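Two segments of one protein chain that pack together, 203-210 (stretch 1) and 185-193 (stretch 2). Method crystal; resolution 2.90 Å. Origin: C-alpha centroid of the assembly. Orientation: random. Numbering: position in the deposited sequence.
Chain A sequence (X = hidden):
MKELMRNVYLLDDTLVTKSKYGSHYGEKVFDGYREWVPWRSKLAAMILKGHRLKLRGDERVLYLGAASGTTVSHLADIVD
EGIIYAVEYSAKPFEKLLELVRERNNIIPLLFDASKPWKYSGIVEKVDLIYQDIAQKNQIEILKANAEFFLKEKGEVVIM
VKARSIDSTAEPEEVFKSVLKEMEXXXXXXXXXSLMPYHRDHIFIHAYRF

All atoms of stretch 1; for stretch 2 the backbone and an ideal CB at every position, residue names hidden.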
ATOM      1  N   ILE A 203     -23.473 -34.932  17.404  1.00 56.31           N
ATOM      2  CA  ILE A 203     -24.052 -36.272  17.237  1.00 54.93           C
ATOM      3  C   ILE A 203     -22.919 -37.278  17.382  1.00 53.55           C
ATOM      4  O   ILE A 203     -21.866 -37.100  16.781  1.00 53.90           O
ATOM      5  CB  ILE A 203     -24.714 -36.479  15.856  1.00 55.74           C
ATOM      6  CG1 ILE A 203     -25.398 -37.848  15.831  1.00 55.44           C
ATOM      7  CG2 ILE A 203     -23.670 -36.408  14.744  1.00 56.11           C
ATOM      8  CD1 ILE A 203     -26.262 -38.097  14.621  1.00 55.96           C
ATOM      9  N   PHE A 204     -23.122 -38.328  18.175  1.00 52.50           N
ATOM     10  CA  PHE A 204     -22.073 -39.327  18.388  1.00 51.53           C
ATOM     11  C   PHE A 204     -22.191 -40.518  17.447  1.00 52.17           C
ATOM     12  O   PHE A 204     -23.281 -41.031  17.188  1.00 52.95           O
ATOM     13  CB  PHE A 204     -22.097 -39.821  19.832  1.00 49.97           C
ATOM     14  CG  PHE A 204     -23.179 -40.832  20.111  1.00 51.19           C
ATOM     15  CD1 PHE A 204     -22.918 -42.197  20.016  1.00 50.79           C
ATOM     16  CD2 PHE A 204     -24.469 -40.422  20.443  1.00 50.81           C
ATOM     17  CE1 PHE A 204     -23.922 -43.133  20.244  1.00 49.76           C
ATOM     18  CE2 PHE A 204     -25.481 -41.351  20.673  1.00 48.96           C
ATOM     19  CZ  PHE A 204     -25.204 -42.706  20.574  1.00 49.96           C
ATOM     20  N   ILE A 205     -21.053 -40.957  16.931  1.00 52.31           N
ATOM     21  CA  ILE A 205     -21.035 -42.090  16.029  1.00 52.90           C
ATOM     22  C   ILE A 205     -20.106 -43.133  16.630  1.00 54.54           C
ATOM     23  O   ILE A 205     -18.920 -42.872  16.828  1.00 54.91           O
ATOM     24  CB  ILE A 205     -20.479 -41.709  14.640  1.00 52.50           C
ATOM     25  CG1 ILE A 205     -21.099 -40.409  14.139  1.00 51.37           C
ATOM     26  CG2 ILE A 205     -20.801 -42.803  13.642  1.00 53.25           C
ATOM     27  CD1 ILE A 205     -20.554 -39.970  12.787  1.00 49.37           C
ATOM     28  N   HIS A 206     -20.649 -44.304  16.944  1.00 56.50           N
ATOM     29  CA  HIS A 206     -19.836 -45.379  17.499  1.00 57.97           C
ATOM     30  C   HIS A 206     -19.547 -46.310  16.340  1.00 60.77           C
ATOM     31  O   HIS A 206     -20.414 -46.531  15.492  1.00 61.92           O
ATOM     32  CB  HIS A 206     -20.587 -46.149  18.580  1.00 55.00           C
ATOM     33  CG  HIS A 206     -19.748 -47.171  19.274  1.00 53.07           C
ATOM     34  ND1 HIS A 206     -20.187 -48.451  19.526  1.00 52.56           N
ATOM     35  CD2 HIS A 206     -18.493 -47.097  19.781  1.00 52.81           C
ATOM     36  CE1 HIS A 206     -19.240 -49.123  20.157  1.00 53.04           C
ATOM     37  NE2 HIS A 206     -18.202 -48.324  20.324  1.00 52.08           N
ATOM     38  N   ALA A 207     -18.335 -46.852  16.295  1.00 63.68           N
ATOM     39  CA  ALA A 207     -17.963 -47.750  15.210  1.00 66.68           C
ATOM     40  C   ALA A 207     -16.621 -48.421  15.456  1.00 68.65           C
ATOM     41  O   ALA A 207     -15.945 -48.147  16.446  1.00 68.58           O
ATOM     42  CB  ALA A 207     -17.927 -46.980  13.889  1.00 66.28           C
ATOM     43  N   TYR A 208     -16.238 -49.306  14.545  1.00 71.57           N
ATOM     44  CA  TYR A 208     -14.977 -50.008  14.675  1.00 75.13           C
ATOM     45  C   TYR A 208     -14.507 -50.502  13.317  1.00 76.59           C
ATOM     46  O   TYR A 208     -15.296 -50.598  12.372  1.00 76.39           O
ATOM     47  CB  TYR A 208     -15.135 -51.180  15.650  1.00 77.05           C
ATOM     48  CG  TYR A 208     -15.950 -52.342  15.125  1.00 79.77           C
ATOM     49  CD1 TYR A 208     -15.323 -53.482  14.619  1.00 81.39           C
ATOM     50  CD2 TYR A 208     -17.344 -52.305  15.130  1.00 80.77           C
ATOM     51  CE1 TYR A 208     -16.063 -54.559  14.132  1.00 83.01           C
ATOM     52  CE2 TYR A 208     -18.096 -53.379  14.643  1.00 82.83           C
ATOM     53  CZ  TYR A 208     -17.448 -54.502  14.143  1.00 83.68           C
ATOM     54  OH  TYR A 208     -18.174 -55.562  13.640  1.00 83.66           O
ATOM     55  N   ARG A 209     -13.216 -50.798  13.221  1.00 77.88           N
ATOM     56  CA  ARG A 209     -12.648 -51.286  11.980  1.00 79.81           C
ATOM     57  C   ARG A 209     -12.279 -52.751  12.121  1.00 81.02           C
ATOM     58  O   ARG A 209     -11.558 -53.139  13.043  1.00 79.97           O
ATOM     59  CB  ARG A 209     -11.408 -50.480  11.600  1.00 80.88           C
ATOM     60  CG  ARG A 209     -10.306 -50.491  12.644  1.00 83.25           C
ATOM     61  CD  ARG A 209      -9.012 -49.922  12.077  1.00 84.50           C
ATOM     62  NE  ARG A 209      -8.386 -50.845  11.134  1.00 85.67           N
ATOM     63  CZ  ARG A 209      -7.382 -50.526  10.325  1.00 85.74           C
ATOM     64  NH1 ARG A 209      -6.882 -49.295  10.337  1.00 85.35           N
ATOM     65  NH2 ARG A 209      -6.876 -51.439   9.506  1.00 85.44           N
ATOM     66  N   PHE A 210     -12.791 -53.560  11.200  1.00 83.38           N
ATOM     67  CA  PHE A 210     -12.528 -54.996  11.187  1.00 85.90           C
ATOM     68  C   PHE A 210     -11.185 -55.231  10.486  1.00 87.66           C
ATOM     69  O   PHE A 210     -10.543 -54.231  10.083  1.00 88.27           O
ATOM     70  CB  PHE A 210     -13.650 -55.728  10.433  1.00 85.38           C
ATOM     71  CG  PHE A 210     -14.147 -56.973  11.127  1.00 84.33           C
ATOM     72  CD1 PHE A 210     -13.288 -58.031  11.394  1.00 83.46           C
ATOM     73  CD2 PHE A 210     -15.484 -57.086  11.506  1.00 84.52           C
ATOM     74  CE1 PHE A 210     -13.747 -59.184  12.029  1.00 83.60           C
ATOM     75  CE2 PHE A 210     -15.956 -58.235  12.143  1.00 84.17           C
ATOM     76  CZ  PHE A 210     -15.084 -59.288  12.405  1.00 83.97           C
ATOM     77  OXT PHE A 210     -10.789 -56.410  10.345  1.00 90.05           O
ATOM     78  N   UNK A 185     -16.584 -45.844   4.902  1.00 65.43           N
ATOM     79  CA  UNK A 185     -15.530 -46.488   4.139  1.00 63.31           C
ATOM     80  C   UNK A 185     -14.367 -47.097   4.907  1.00 62.60           C
ATOM     81  O   UNK A 185     -13.535 -47.779   4.315  1.00 62.98           O
ATOM     82  CB  UNK A 185     -14.960 -45.462   3.157  1.00 63.31           C
ATOM     83  N   UNK A 186     -14.291 -46.876   6.213  1.00 62.00           N
ATOM     84  CA  UNK A 186     -13.180 -47.421   6.992  1.00 60.82           C
ATOM     85  C   UNK A 186     -13.646 -48.124   8.254  1.00 59.62           C
ATOM     86  O   UNK A 186     -12.998 -49.046   8.743  1.00 58.32           O
ATOM     87  CB  UNK A 186     -12.200 -46.305   7.361  1.00 60.82           C
ATOM     88  N   UNK A 187     -14.776 -47.683   8.783  1.00 59.74           N
ATOM     89  CA  UNK A 187     -15.305 -48.255  10.007  1.00 60.52           C
ATOM     90  C   UNK A 187     -16.638 -48.940   9.796  1.00 60.86           C
ATOM     91  O   UNK A 187     -17.269 -48.798   8.749  1.00 60.40           O
ATOM     92  CB  UNK A 187     -15.447 -47.168  11.075  1.00 60.52           C
ATOM     93  N   UNK A 188     -17.052 -49.703  10.799  1.00 61.00           N
ATOM     94  CA  UNK A 188     -18.332 -50.377  10.753  1.00 61.48           C
ATOM     95  C   UNK A 188     -19.182 -49.679  11.795  1.00 61.78           C
ATOM     96  O   UNK A 188     -18.836 -49.695  12.976  1.00 62.77           O
ATOM     97  CB  UNK A 188     -18.213 -51.881  11.008  1.00 61.48           C
ATOM     98  N   UNK A 189     -20.279 -49.064  11.356  1.00 60.61           N
ATOM     99  CA  UNK A 189     -21.191 -48.340  12.245  1.00 59.03           C
ATOM    100  C   UNK A 189     -21.795 -49.192  13.360  1.00 57.25           C
ATOM    101  O   UNK A 189     -22.023 -50.390  13.195  1.00 58.10           O
ATOM    102  CB  UNK A 189     -22.325 -47.731  11.417  1.00 59.03           C
ATOM    103  N   UNK A 190     -22.056 -48.570  14.501  1.00 54.57           N
ATOM    104  CA  UNK A 190     -22.631 -49.284  15.627  1.00 52.97           C
ATOM    105  C   UNK A 190     -23.834 -48.518  16.140  1.00 54.02           C
ATOM    106  O   UNK A 190     -24.758 -49.107  16.699  1.00 54.28           O
ATOM    107  CB  UNK A 190     -21.599 -49.485  16.738  1.00 52.97           C
ATOM    108  N   UNK A 191     -23.811 -47.202  15.941  1.00 54.21           N
ATOM    109  CA  UNK A 191     -24.896 -46.327  16.372  1.00 54.77           C
ATOM    110  C   UNK A 191     -24.511 -44.873  16.245  1.00 55.00           C
ATOM    111  O   UNK A 191     -23.353 -44.493  16.390  1.00 54.69           O
ATOM    112  CB  UNK A 191     -25.295 -46.636  17.816  1.00 54.77           C
ATOM    113  N   UNK A 192     -25.513 -44.059  15.974  1.00 55.36           N
ATOM    114  CA  UNK A 192     -25.333 -42.632  15.875  1.00 56.19           C
ATOM    115  C   UNK A 192     -26.590 -42.088  16.515  1.00 56.90           C
ATOM    116  O   UNK A 192     -27.633 -42.744  16.504  1.00 58.08           O
ATOM    117  CB  UNK A 192     -25.125 -42.144  14.440  1.00 56.19           C
ATOM    118  N   UNK A 193     -26.490 -40.907  17.099  1.00 56.68           N
ATOM    119  CA  UNK A 193     -27.645 -40.309  17.737  1.00 55.90           C
ATOM    120  C   UNK A 193     -27.206 -38.961  18.234  1.00 55.37           C
ATOM    121  O   UNK A 193     -26.087 -38.828  18.724  1.00 55.96           O
ATOM    122  CB  UNK A 193     -28.199 -41.178  18.868  1.00 55.90           C
TER

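Stretch 2 runs antiparallel to the strand of stretch 1, so its positions from 188 on alternate between two faces of the sheet, except where a beta bulge shifts the register by one between His 206 and Ala 207.

Position 185 lies beyond the reach of stretch 1, and its phi/psi of -52/-8° suits many residues; the deposited residue is Gly 185. Position 186 also has open space around its ideal CB, which favors a polar side chain. It is Asp 186, whose OD1 is hydrogen-bonded elsewhere in the structure.

At 187 the CA-to-CB bond points sideways, with the ideal CB 3.7 Å from Tyr 208 O and near Ala 207 CB; several apolar or aromatic residues would suit. Phe 187 CB touches Ala 207 CB (3.8 Å), while its ring passes Tyr 208 C at the edge and CD1 lies 4.1 Å from Arg 209 N.

Position 188 pairs with Tyr 208 and shares its face of the sheet. The backbone N of 188 donates to Tyr 208 O (2.5 Å), and Tyr 208 N donates to the O of 188 (3.1 Å). A long side chain could lie along the tyrosine ring, and a polar end could meet its hydroxyl. Lys 188 does both: its CB sits over the ring face, and the all-t chain carries NZ to 2.8 Å from Tyr 208 OH as a hydrogen-bond donor, although the placement of that hydroxyl is less certain.

Position 189 points to the face of Ala 207, which offers little to grip; beta-branched or polar residues would serve. It is Ile 189, making modest contact.

The bulge turns position 190 toward stretch 1, its ideal CB 3.3 Å from His 206 ND1. This tight setting suits a compact side chain. Val 190 places CG1 at the edge of the His 206 ring and CG2 3.9 Å from Tyr 208 CD2, while its N donates to His 206 O (2.8 Å).

Position 191 shares the face of His 206, its ideal CB 4.5 Å from Phe 204 CE1; a long chain could cover the ring or leave it. Lys 191 starts on this face, but the end of its chain leads away from stretch 1; its O accepts from His 206 N (2.8 Å).

At 192, on the face of Ile 205, the ideal CB is 3.5 Å from Phe 204 O and near Ile 203 CD1; many residues, polar ones included, would suit. His 192 CB lies 4.2 Å from Ile 203 CD1.

At 193 an ideal CB would come 3.3 Å from Phe 204 CE2, favoring glycine. Gly 193 N lies over one face of the Phe 204 ring and donates to Phe 204 O (3.2 Å).

Stretch 2 185-193: GDFKIVKHG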
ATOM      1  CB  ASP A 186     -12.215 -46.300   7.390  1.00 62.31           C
ATOM      2  CG  ASP A 186     -11.565 -45.618   6.191  1.00 63.91           C
ATOM      3  OD1 ASP A 186     -12.236 -45.436   5.147  1.00 64.06           O
ATOM      4  OD2 ASP A 186     -10.378 -45.242   6.307  1.00 64.48           O
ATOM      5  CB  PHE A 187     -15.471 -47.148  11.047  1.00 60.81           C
ATOM      6  CG  PHE A 187     -14.215 -46.372  11.300  1.00 61.65           C
ATOM      7  CD1 PHE A 187     -13.286 -46.810  12.240  1.00 62.53           C
ATOM      8  CD2 PHE A 187     -13.927 -45.237  10.556  1.00 61.83           C
ATOM      9  CE1 PHE A 187     -12.082 -46.128  12.434  1.00 62.24           C
ATOM     10  CE2 PHE A 187     -12.728 -44.547  10.738  1.00 62.26           C
ATOM     11  CZ  PHE A 187     -11.802 -44.994  11.679  1.00 62.49           C
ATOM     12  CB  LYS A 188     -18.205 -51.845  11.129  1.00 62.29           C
ATOM     13  CG  LYS A 188     -19.562 -52.518  11.224  1.00 64.06           C
ATOM     14  CD  LYS A 188     -19.452 -53.960  11.631  1.00 64.88           C
ATOM     15  CE  LYS A 188     -20.816 -54.517  11.945  1.00 65.85           C
ATOM     16  NZ  LYS A 188     -20.701 -55.898  12.472  1.00 66.86           N
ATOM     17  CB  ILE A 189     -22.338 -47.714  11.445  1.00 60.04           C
ATOM     18  CG1 ILE A 189     -22.827 -48.711  10.384  1.00 60.41           C
ATOM     19  CG2 ILE A 189     -21.873 -46.415  10.813  1.00 60.36           C
ATOM     20  CD1 ILE A 189     -24.090 -48.286   9.647  1.00 61.22           C
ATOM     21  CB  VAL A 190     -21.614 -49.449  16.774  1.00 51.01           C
ATOM     22  CG1 VAL A 190     -22.273 -50.078  17.974  1.00 49.22           C
ATOM     23  CG2 VAL A 190     -20.470 -50.310  16.322  1.00 50.35           C
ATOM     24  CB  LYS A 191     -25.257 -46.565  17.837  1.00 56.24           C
ATOM     25  CG  LYS A 191     -26.557 -47.302  18.094  1.00 57.73           C
ATOM     26  CD  LYS A 191     -27.786 -46.502  17.713  1.00 59.19           C
ATOM     27  CE  LYS A 191     -29.053 -47.265  18.117  1.00 61.01           C
ATOM     28  NZ  LYS A 191     -30.324 -46.609  17.677  1.00 62.65           N
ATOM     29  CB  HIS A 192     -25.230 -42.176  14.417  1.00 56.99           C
ATOM     30  CG  HIS A 192     -26.369 -42.624  13.556  1.00 58.45           C
ATOM     31  ND1 HIS A 192     -26.607 -42.093  12.307  1.00 59.24           N
ATOM     32  CD2 HIS A 192     -27.325 -43.563  13.751  1.00 59.76           C
ATOM     33  CE1 HIS A 192     -27.660 -42.683  11.772  1.00 60.49           C
ATOM     34  NE2 HIS A 192     -28.116 -43.581  12.628  1.00 60.46           N
TER
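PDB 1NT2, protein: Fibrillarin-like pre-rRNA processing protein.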